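Local coordinates for recombination protein uvsY (Enterobacteria phage T4, PDB 4ZWS), which promotes assembly of UvsX recombinase filaments on single-stranded DNA and helps UvsX displace bound gp32 during phage recombination and DNA synthesis, at residues K20-A25 / H126-R131; M30-W35 / G112-I117; A51-A56 / K95-L100. One frame throughout, in Å; residues are numbered along the deposited sequence.

Interaction 1. Residues K20-A25 / H126-R131; sequences KLQYEA and HIQDMR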
loop_
_atom_site.group_PDB
_atom_site.type_symbol
_atom_site.label_atom_id
_atom_site.label_comp_id
_atom_site.label_asym_id
_atom_site.label_seq_id
_atom_site.Cartn_x
_atom_site.Cartn_y
_atom_site.Cartn_z
ATOM N N LYS A 20 15.852 23.127 29.847
ATOM C CA LYS A 20 16.846 22.041 29.862
ATOM C C LYS A 20 16.840 21.290 28.540
ATOM O O LYS A 20 16.722 20.060 28.506
ATOM C CB LYS A 20 16.546 21.059 30.989
ATOM C CG LYS A 20 16.295 21.701 32.335
ATOM C CD LYS A 20 15.961 20.641 33.365
ATOM C CE LYS A 20 14.856 19.758 32.822
ATOM N NZ LYS A 20 14.299 18.874 33.855
ATOM N N LEU A 21 16.970 22.031 27.454
ATOM C CA LEU A 21 16.743 21.469 26.138
ATOM C C LEU A 21 17.775 20.390 25.735
ATOM O O LEU A 21 17.397 19.368 25.160
ATOM C CB LEU A 21 16.683 22.620 25.146
ATOM C CG LEU A 21 15.676 22.456 24.023
ATOM C CD1 LEU A 21 14.314 22.217 24.647
ATOM C CD2 LEU A 21 15.632 23.756 23.260
ATOM N N GLN A 22 19.054 20.577 26.072
ATOM C CA GLN A 22 20.077 19.551 25.786
ATOM C C GLN A 22 19.807 18.272 26.553
ATOM O O GLN A 22 19.981 17.172 26.021
ATOM C CB GLN A 22 21.487 20.030 26.108
ATOM C CG GLN A 22 22.065 21.036 25.143
ATOM C CD GLN A 22 23.448 21.492 25.576
ATOM O OE1 GLN A 22 24.449 21.274 24.883
ATOM N NE2 GLN A 22 23.498 22.194 26.708
ATOM N N TYR A 23 19.394 18.425 27.806
ATOM C CA TYR A 23 19.014 17.284 28.606
ATOM C C TYR A 23 17.848 16.544 27.953
ATOM O O TYR A 23 17.866 15.323 27.842
ATOM C CB TYR A 23 18.616 17.722 30.018
ATOM C CG TYR A 23 17.911 16.619 30.751
ATOM C CD1 TYR A 23 18.620 15.616 31.395
ATOM C CD2 TYR A 23 16.518 16.540 30.740
ATOM C CE1 TYR A 23 17.963 14.579 32.037
ATOM C CE2 TYR A 23 15.856 15.512 31.370
ATOM C CZ TYR A 23 16.581 14.531 32.020
ATOM O OH TYR A 23 15.918 13.498 32.651
ATOM N N GLU A 24 16.851 17.287 27.484
ATOM C CA GLU A 24 15.658 16.660 26.928
ATOM C C GLU A 24 16.026 15.849 25.700
ATOM O O GLU A 24 15.455 14.788 25.459
ATOM C CB GLU A 24 14.591 17.704 26.606
ATOM C CG GLU A 24 14.005 18.418 27.831
ATOM C CD GLU A 24 13.007 17.571 28.617
ATOM O OE1 GLU A 24 12.000 18.143 29.092
ATOM O OE2 GLU A 24 13.216 16.348 28.767
ATOM N N ALA A 25 16.978 16.360 24.930
ATOM C CA ALA A 25 17.477 15.666 23.751
ATOM C C ALA A 25 18.119 14.333 24.092
ATOM O O ALA A 25 17.868 13.339 23.422
ATOM C CB ALA A 25 18.469 16.533 23.025
ATOM N N HIS A 126 14.479 21.213 16.477
ATOM C CA HIS A 126 13.906 22.352 15.777
ATOM C C HIS A 126 13.900 23.586 16.682
ATOM O O HIS A 126 14.259 24.682 16.254
ATOM C CB HIS A 126 12.484 22.022 15.305
ATOM C CG HIS A 126 12.420 20.914 14.292
ATOM N ND1 HIS A 126 11.248 20.249 13.982
ATOM C CD2 HIS A 126 13.383 20.353 13.519
ATOM C CE1 HIS A 126 11.493 19.329 13.065
ATOM N NE2 HIS A 126 12.780 19.371 12.768
ATOM N N ILE A 127 13.522 23.386 17.940
ATOM C CA ILE A 127 13.457 24.462 18.922
ATOM C C ILE A 127 14.850 25.049 19.198
ATOM O O ILE A 127 14.998 26.263 19.344
ATOM C CB ILE A 127 12.800 23.978 20.222
ATOM C CG1 ILE A 127 11.338 23.604 19.950
ATOM C CG2 ILE A 127 12.896 25.039 21.306
ATOM C CD1 ILE A 127 10.665 22.822 21.061
ATOM N N GLN A 128 15.865 24.187 19.267
ATOM C CA GLN A 128 17.243 24.639 19.461
ATOM C C GLN A 128 17.714 25.488 18.279
ATOM O O GLN A 128 18.334 26.536 18.462
ATOM C CB GLN A 128 18.176 23.444 19.641
ATOM C CG GLN A 128 17.977 22.738 20.961
ATOM C CD GLN A 128 18.657 21.385 21.046
ATOM O OE1 GLN A 128 18.664 20.614 20.088
ATOM N NE2 GLN A 128 19.222 21.086 22.209
ATOM N N ASP A 129 17.425 25.020 17.069
ATOM C CA ASP A 129 17.742 25.753 15.847
ATOM C C ASP A 129 17.078 27.128 15.824
ATOM O O ASP A 129 17.694 28.113 15.397
ATOM C CB ASP A 129 17.328 24.943 14.617
ATOM C CG ASP A 129 18.239 23.754 14.376
ATOM O OD1 ASP A 129 19.315 23.689 15.012
ATOM O OD2 ASP A 129 17.886 22.884 13.556
ATOM N N MET A 130 15.833 27.189 16.297
ATOM C CA MET A 130 15.091 28.444 16.350
ATOM C C MET A 130 15.745 29.406 17.341
ATOM O O MET A 130 15.896 30.601 17.068
ATOM C CB MET A 130 13.630 28.198 16.763
ATOM C CG MET A 130 12.792 27.367 15.787
ATOM S SD MET A 130 11.134 26.957 16.418
ATOM C CE MET A 130 10.593 25.719 15.233
ATOM N N ARG A 131 16.146 28.872 18.489
ATOM C CA ARG A 131 16.816 29.674 19.494
ATOM C C ARG A 131 18.150 30.215 19.000
ATOM O O ARG A 131 18.480 31.377 19.253
ATOM C CB ARG A 131 16.973 28.905 20.800
ATOM C CG ARG A 131 15.638 28.755 21.473
ATOM C CD ARG A 131 15.746 28.154 22.827
ATOM N NE ARG A 131 14.436 28.116 23.455
ATOM C CZ ARG A 131 14.230 27.793 24.724
ATOM N NH1 ARG A 131 15.258 27.577 25.532
ATOM N NH2 ARG A 131 12.999 27.779 25.205
#
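Lys20 occupies the N-cap of helix 21-64, and its carbonyl oxygen takes the first turn's bond from Glu24 N. The helix then runs nearly antiparallel to helix 91-135, their local axes 155° apart and 11.1 Å from each other at the nearest point. Leu21 carries the contact, and Gln128 reaches across to it from the other helix. Leu21 points toward helix 91-135, and its CD2 methyl enters between two consecutive side chains: Ile127, whose CG2 lies 3.6 Å from Leu21 CD2, and Gln128, whose CG lies 3.4 Å from the same methyl. Leu21 and Ile127 cross at about a right angle, whereas Leu21 and Gln128 slide past each other in opposite directions. Arg131 adds its CD, 4.4 Å from Leu21 CD2, while its NE is held by Gln22 OE1 of the second subunit. Gln128 is an extended chain, its CG anti to the carbonyl carbon (chi1 -70°), so that its methylene part lines Leu21. Gln128 NE2 ends near the Leu21-Gln22 peptide, 3.9 Å from Gln22 N; this is a loose touch, and no hydrogen bond joins the two segments. Glu24 starts toward 126-131, but its carboxylate is engaged by others: one oxygen forms a salt bridge with Arg120, and the other accepts from Asp17 N. The contact thus closes the end of the antiparallel pair where helix 21-64 begins and helix 91-135 nears its finish; Ala25 and Leu21 both lean on Ile124, carrying the apolar seam back along helix 91-135, and Ile127 packs on Ala25 of the second subunit, tying this end into the ring of helices.

Interaction 2. Residues M30-W35 / G112-I117; sequences MLYSKW and GALDAI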
loop_
_atom_site.group_PDB
_atom_site.type_symbol
_atom_site.label_atom_id
_atom_site.label_comp_id
_atom_site.label_asym_id
_atom_site.label_seq_id
_atom_site.Cartn_x
_atom_site.Cartn_y
_atom_site.Cartn_z
ATOM N N MET A 30 16.620 7.798 25.798
ATOM C CA MET A 30 16.306 6.877 26.869
ATOM C C MET A 30 14.823 6.542 26.829
ATOM O O MET A 30 14.438 5.383 27.014
ATOM C CB MET A 30 16.710 7.476 28.215
ATOM C CG MET A 30 18.100 7.049 28.657
ATOM S SD MET A 30 18.640 7.778 30.219
ATOM C CE MET A 30 18.924 9.469 29.719
ATOM N N LEU A 31 13.994 7.554 26.565
ATOM C CA LEU A 31 12.556 7.329 26.463
ATOM C C LEU A 31 12.204 6.353 25.358
ATOM O O LEU A 31 11.376 5.465 25.550
ATOM C CB LEU A 31 11.813 8.638 26.218
ATOM C CG LEU A 31 11.737 9.627 27.369
ATOM C CD1 LEU A 31 11.049 10.891 26.895
ATOM C CD2 LEU A 31 10.960 9.002 28.497
ATOM N N TYR A 32 12.860 6.498 24.213
ATOM C CA TYR A 32 12.589 5.618 23.101
ATOM C C TYR A 32 12.928 4.194 23.505
ATOM O O TYR A 32 12.119 3.270 23.360
ATOM C CB TYR A 32 13.411 6.029 21.892
ATOM C CG TYR A 32 12.969 5.388 20.598
ATOM C CD1 TYR A 32 13.591 4.234 20.144
ATOM C CD2 TYR A 32 11.906 5.900 19.857
ATOM C CE1 TYR A 32 13.202 3.623 18.988
ATOM C CE2 TYR A 32 11.512 5.294 18.674
ATOM C CZ TYR A 32 12.168 4.150 18.251
ATOM O OH TYR A 32 11.811 3.506 17.090
ATOM N N SER A 33 14.108 4.049 24.092
ATOM C CA SER A 33 14.562 2.773 24.613
ATOM C C SER A 33 13.535 2.177 25.602
ATOM O O SER A 33 13.215 0.990 25.528
ATOM C CB SER A 33 15.935 2.947 25.240
ATOM O OG SER A 33 16.293 1.802 25.960
ATOM N N LYS A 34 13.021 3.006 26.515
ATOM C CA LYS A 34 12.059 2.561 27.526
ATOM C C LYS A 34 10.812 1.972 26.874
ATOM O O LYS A 34 10.353 0.894 27.244
ATOM C CB LYS A 34 11.630 3.709 28.430
ATOM C CG LYS A 34 10.955 3.241 29.709
ATOM C CD LYS A 34 9.660 3.970 29.963
ATOM C CE LYS A 34 9.841 5.429 30.229
ATOM N NZ LYS A 34 8.511 6.074 30.323
ATOM N N TRP A 35 10.260 2.701 25.909
ATOM C CA TRP A 35 9.040 2.274 25.232
ATOM C C TRP A 35 9.318 1.137 24.255
ATOM O O TRP A 35 8.449 0.317 23.991
ATOM C CB TRP A 35 8.371 3.453 24.525
ATOM C CG TRP A 35 7.656 4.361 25.484
ATOM C CD1 TRP A 35 8.155 5.475 26.082
ATOM C CD2 TRP A 35 6.307 4.226 25.952
ATOM N NE1 TRP A 35 7.207 6.045 26.892
ATOM C CE2 TRP A 35 6.062 5.295 26.829
ATOM C CE3 TRP A 35 5.286 3.307 25.711
ATOM C CZ2 TRP A 35 4.838 5.469 27.469
ATOM C CZ3 TRP A 35 4.067 3.482 26.349
ATOM C CH2 TRP A 35 3.857 4.555 27.216
ATOM N N GLY A 112 2.674 3.775 18.577
ATOM C CA GLY A 112 2.357 5.182 18.508
ATOM C C GLY A 112 3.260 6.000 19.400
ATOM O O GLY A 112 3.704 7.089 19.026
ATOM N N ALA A 113 3.552 5.461 20.577
ATOM C CA ALA A 113 4.419 6.139 21.518
ATOM C C ALA A 113 5.799 6.317 20.899
ATOM O O ALA A 113 6.406 7.384 20.987
ATOM C CB ALA A 113 4.503 5.367 22.819
ATOM N N LEU A 114 6.295 5.258 20.275
ATOM C CA LEU A 114 7.590 5.324 19.627
ATOM C C LEU A 114 7.594 6.379 18.527
ATOM O O LEU A 114 8.578 7.097 18.360
ATOM C CB LEU A 114 7.977 3.955 19.096
ATOM C CG LEU A 114 8.330 2.996 20.245
ATOM C CD1 LEU A 114 8.448 1.586 19.752
ATOM C CD2 LEU A 114 9.605 3.409 20.960
ATOM N N ASP A 115 6.499 6.477 17.779
ATOM C CA ASP A 115 6.374 7.508 16.750
ATOM C C ASP A 115 6.450 8.892 17.366
ATOM O O ASP A 115 7.160 9.776 16.874
ATOM C CB ASP A 115 5.050 7.370 15.991
ATOM C CG ASP A 115 5.065 6.249 14.982
ATOM O OD1 ASP A 115 6.166 5.930 14.477
ATOM O OD2 ASP A 115 3.974 5.688 14.705
ATOM N N ALA A 116 5.714 9.062 18.458
ATOM C CA ALA A 116 5.642 10.337 19.148
ATOM C C ALA A 116 7.010 10.774 19.669
ATOM O O ALA A 116 7.407 11.924 19.522
ATOM C CB ALA A 116 4.639 10.246 20.287
ATOM N N ILE A 117 7.732 9.827 20.249
ATOM C CA ILE A 117 9.018 10.100 20.857
ATOM C C ILE A 117 10.073 10.416 19.818
ATOM O O ILE A 117 10.923 11.290 20.025
ATOM C CB ILE A 117 9.458 8.922 21.715
ATOM C CG1 ILE A 117 8.503 8.778 22.889
ATOM C CG2 ILE A 117 10.879 9.106 22.203
ATOM C CD1 ILE A 117 8.922 7.719 23.826
#
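Two aromatic rings from one helix flank the side chains of its antiparallel partner here, in the buried part of the helical pair from which the heptameric alpha barrel is built. The local axes lie 9.5 Å apart and 173° from parallel. Tyr32 swings its CG anti to the backbone N (chi1 -166°), which lays the ring alongside helix 91-135. Leu114 CD2 comes down on one face, 3.6 Å from the centroid of the Tyr32 ring, as a CH-pi contact. The phenol oxygen is hydrogen-bonded to Phe133 O of the third subunit. Trp35 instead has CG anti to the carbonyl carbon (chi1 -76°), and offers a face of its indole to Ala113: the methyl CB sits 3.9 Å from the centroid of the Trp35 six-membered ring. Asp13 accepts the bond from NE1, and Leu6 and Leu10 of the same helix, 3-14, also pack on the indole. Ile117 splits its branches between the two rings, CG2 standing at the edge of Tyr32 and CD1 going to Trp35. Ile117 crosses Trp35 at about a right angle, its CD1 tip obliquely placed, 3.3 Å from Trp35 CD1 and 3.9 Å from Leu31 CB.

Interaction 3. Residues A51-A56 / K95-L100; sequences AQKKVA and KVDTSL
This is a surface contact within an antiparallel pair of long helices in one subunit of the alpha barrel, an apolar touch with a salt bridge beside it, set towards the end of helix 21-64 and the start of helix 91-135. The local axes are 9.3 Å apart, with their directions at 162°. Val96 carries the apolar share. It points toward helix 21-64 and its two methyls divide the work: CG1, anti to the backbone N, rests against the backbone at Lys53, 3.6 Å from Lys53 N, and lies 3.7 Å from Lys53 CB, while CG2 faces the methyl of Ala56, 4.1 Å from Ala56 CB. Leu100, which packs on Met46 and Ile49, extends the apolar side one turn further and meets the Lys53 chain loosely. Ser99 OG donates back to Val96 O of its own helix, 2.6 Å away, and that oxygen also accepts from Leu100 N. Lys53 is fully extended, with CG anti to the backbone N (chi1 -174°), and runs beside Asp97, the two side chains pointing the same way. Asp97 OD2 has a further, long and weak ion pair with Lys54 of the second subunit, so its charge probably faces two lysines. The salt bridge is on the other oxygen: Lys53 NZ donates to Asp97 OD1 over 2.5 Å, arriving from above the carboxylate plane, 59° out of it.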
loop_
_atom_site.group_PDB
_atom_site.type_symbol
_atom_site.label_atom_id
_atom_site.label_comp_id
_atom_site.label_asym_id
_atom_site.label_seq_id
_atom_site.Cartn_x
_atom_site.Cartn_y
_atom_site.Cartn_z
ATOM N N ALA A 51 -0.901 -18.993 23.382
ATOM C CA ALA A 51 -0.731 -20.375 23.799
ATOM C C ALA A 51 -1.886 -20.753 24.730
ATOM O O ALA A 51 -2.443 -21.852 24.630
ATOM C CB ALA A 51 0.604 -20.574 24.480
ATOM N N GLN A 52 -2.232 -19.849 25.642
ATOM C CA GLN A 52 -3.335 -20.088 26.560
ATOM C C GLN A 52 -4.645 -20.226 25.809
ATOM O O GLN A 52 -5.527 -20.996 26.195
ATOM C CB GLN A 52 -3.466 -18.963 27.570
ATOM C CG GLN A 52 -2.580 -19.100 28.757
ATOM C CD GLN A 52 -2.808 -17.986 29.736
ATOM O OE1 GLN A 52 -3.886 -17.386 29.757
ATOM N NE2 GLN A 52 -1.804 -17.698 30.561
ATOM N N LYS A 53 -4.771 -19.448 24.747
ATOM C CA LYS A 53 -5.949 -19.492 23.904
ATOM C C LYS A 53 -6.048 -20.827 23.192
ATOM O O LYS A 53 -7.148 -21.344 23.013
ATOM C CB LYS A 53 -5.936 -18.363 22.878
ATOM C CG LYS A 53 -7.198 -18.289 22.087
ATOM C CD LYS A 53 -7.159 -17.154 21.111
ATOM C CE LYS A 53 -8.373 -17.147 20.211
ATOM N NZ LYS A 53 -8.241 -16.055 19.231
ATOM N N LYS A 54 -4.912 -21.384 22.765
ATOM C CA LYS A 54 -4.989 -22.661 22.071
ATOM C C LYS A 54 -5.306 -23.808 23.010
ATOM O O LYS A 54 -5.856 -24.824 22.578
ATOM C CB LYS A 54 -3.674 -22.978 21.345
ATOM C CG LYS A 54 -3.386 -22.060 20.201
ATOM C CD LYS A 54 -2.249 -22.563 19.338
ATOM C CE LYS A 54 -1.906 -21.538 18.260
ATOM N NZ LYS A 54 -0.880 -22.075 17.320
ATOM N N VAL A 55 -5.193 -23.546 24.304
ATOM C CA VAL A 55 -5.471 -24.552 25.304
ATOM C C VAL A 55 -6.932 -24.420 25.670
ATOM O O VAL A 55 -7.621 -25.423 25.872
ATOM C CB VAL A 55 -4.553 -24.390 26.544
ATOM C CG1 VAL A 55 -5.035 -25.230 27.730
ATOM C CG2 VAL A 55 -3.143 -24.760 26.177
ATOM N N ALA A 56 -7.416 -23.183 25.704
ATOM C CA ALA A 56 -8.812 -22.964 25.997
ATOM C C ALA A 56 -9.669 -23.522 24.863
ATOM O O ALA A 56 -10.644 -24.232 25.112
ATOM C CB ALA A 56 -9.077 -21.484 26.207
ATOM N N LYS A 95 -12.772 -14.826 27.244
ATOM C CA LYS A 95 -11.915 -14.133 28.189
ATOM C C LYS A 95 -10.484 -14.105 27.690
ATOM O O LYS A 95 -9.836 -13.054 27.695
ATOM C CB LYS A 95 -11.969 -14.806 29.561
ATOM C CG LYS A 95 -11.026 -14.168 30.553
ATOM C CD LYS A 95 -11.213 -14.695 31.940
ATOM C CE LYS A 95 -10.351 -13.913 32.911
ATOM N NZ LYS A 95 -10.573 -14.363 34.308
ATOM N N VAL A 96 -10.013 -15.251 27.212
ATOM C CA VAL A 96 -8.640 -15.355 26.746
ATOM C C VAL A 96 -8.449 -14.522 25.486
ATOM O O VAL A 96 -7.411 -13.893 25.306
ATOM C CB VAL A 96 -8.235 -16.811 26.464
ATOM C CG1 VAL A 96 -6.760 -16.868 26.200
ATOM C CG2 VAL A 96 -8.538 -17.662 27.658
ATOM N N ASP A 97 -9.452 -14.493 24.611
ATOM C CA ASP A 97 -9.257 -13.745 23.385
ATOM C C ASP A 97 -9.473 -12.272 23.572
ATOM O O ASP A 97 -8.989 -11.495 22.772
ATOM C CB ASP A 97 -10.218 -14.217 22.293
ATOM C CG ASP A 97 -9.841 -13.686 20.913
ATOM O OD1 ASP A 97 -8.696 -13.918 20.460
ATOM O OD2 ASP A 97 -10.688 -12.988 20.298
ATOM N N THR A 98 -9.994 -11.864 24.718
ATOM C CA THR A 98 -10.163 -10.443 24.924
ATOM C C THR A 98 -8.835 -9.909 25.420
ATOM O O THR A 98 -8.326 -8.916 24.905
ATOM C CB THR A 98 -11.299 -10.128 25.905
ATOM O OG1 THR A 98 -12.539 -10.596 25.364
ATOM C CG2 THR A 98 -11.395 -8.639 26.135
ATOM N N SER A 99 -8.282 -10.588 26.419
ATOM C CA SER A 99 -6.958 -10.272 26.930
ATOM C C SER A 99 -5.996 -10.144 25.757
ATOM O O SER A 99 -5.312 -9.125 25.641
ATOM C CB SER A 99 -6.498 -11.310 27.950
ATOM O OG SER A 99 -6.516 -12.577 27.353
ATOM N N LEU A 100 -5.925 -11.168 24.903
ATOM C CA LEU A 100 -5.076 -11.072 23.715
ATOM C C LEU A 100 -5.260 -9.810 22.872
ATOM O O LEU A 100 -4.279 -9.125 22.554
ATOM C CB LEU A 100 -5.308 -12.272 22.805
ATOM C CG LEU A 100 -4.267 -12.449 21.700
ATOM C CD1 LEU A 100 -2.851 -12.664 22.192
ATOM C CD2 LEU A 100 -4.702 -13.582 20.826
#

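In the fold
All three contacts join the same two elements, helix 21-64 and helix 91-135, and they are nested along the chain: interaction 3 falls inside the loop closed by interaction 2, which falls inside that closed by interaction 1. They are thus successive rungs of one long antiparallel pair. Centres of interactions 1 and 2 are 18 Å apart, those of 2 and 3 28 Å, and those of 1 and 3 46 Å; none touches another. Interactions 1 and 2 lie on one side of the chain's centre, interaction 3 on the other. Each reaches the second subunit, so the pair is drawn into the heptameric alpha barrel at separate levels along its length.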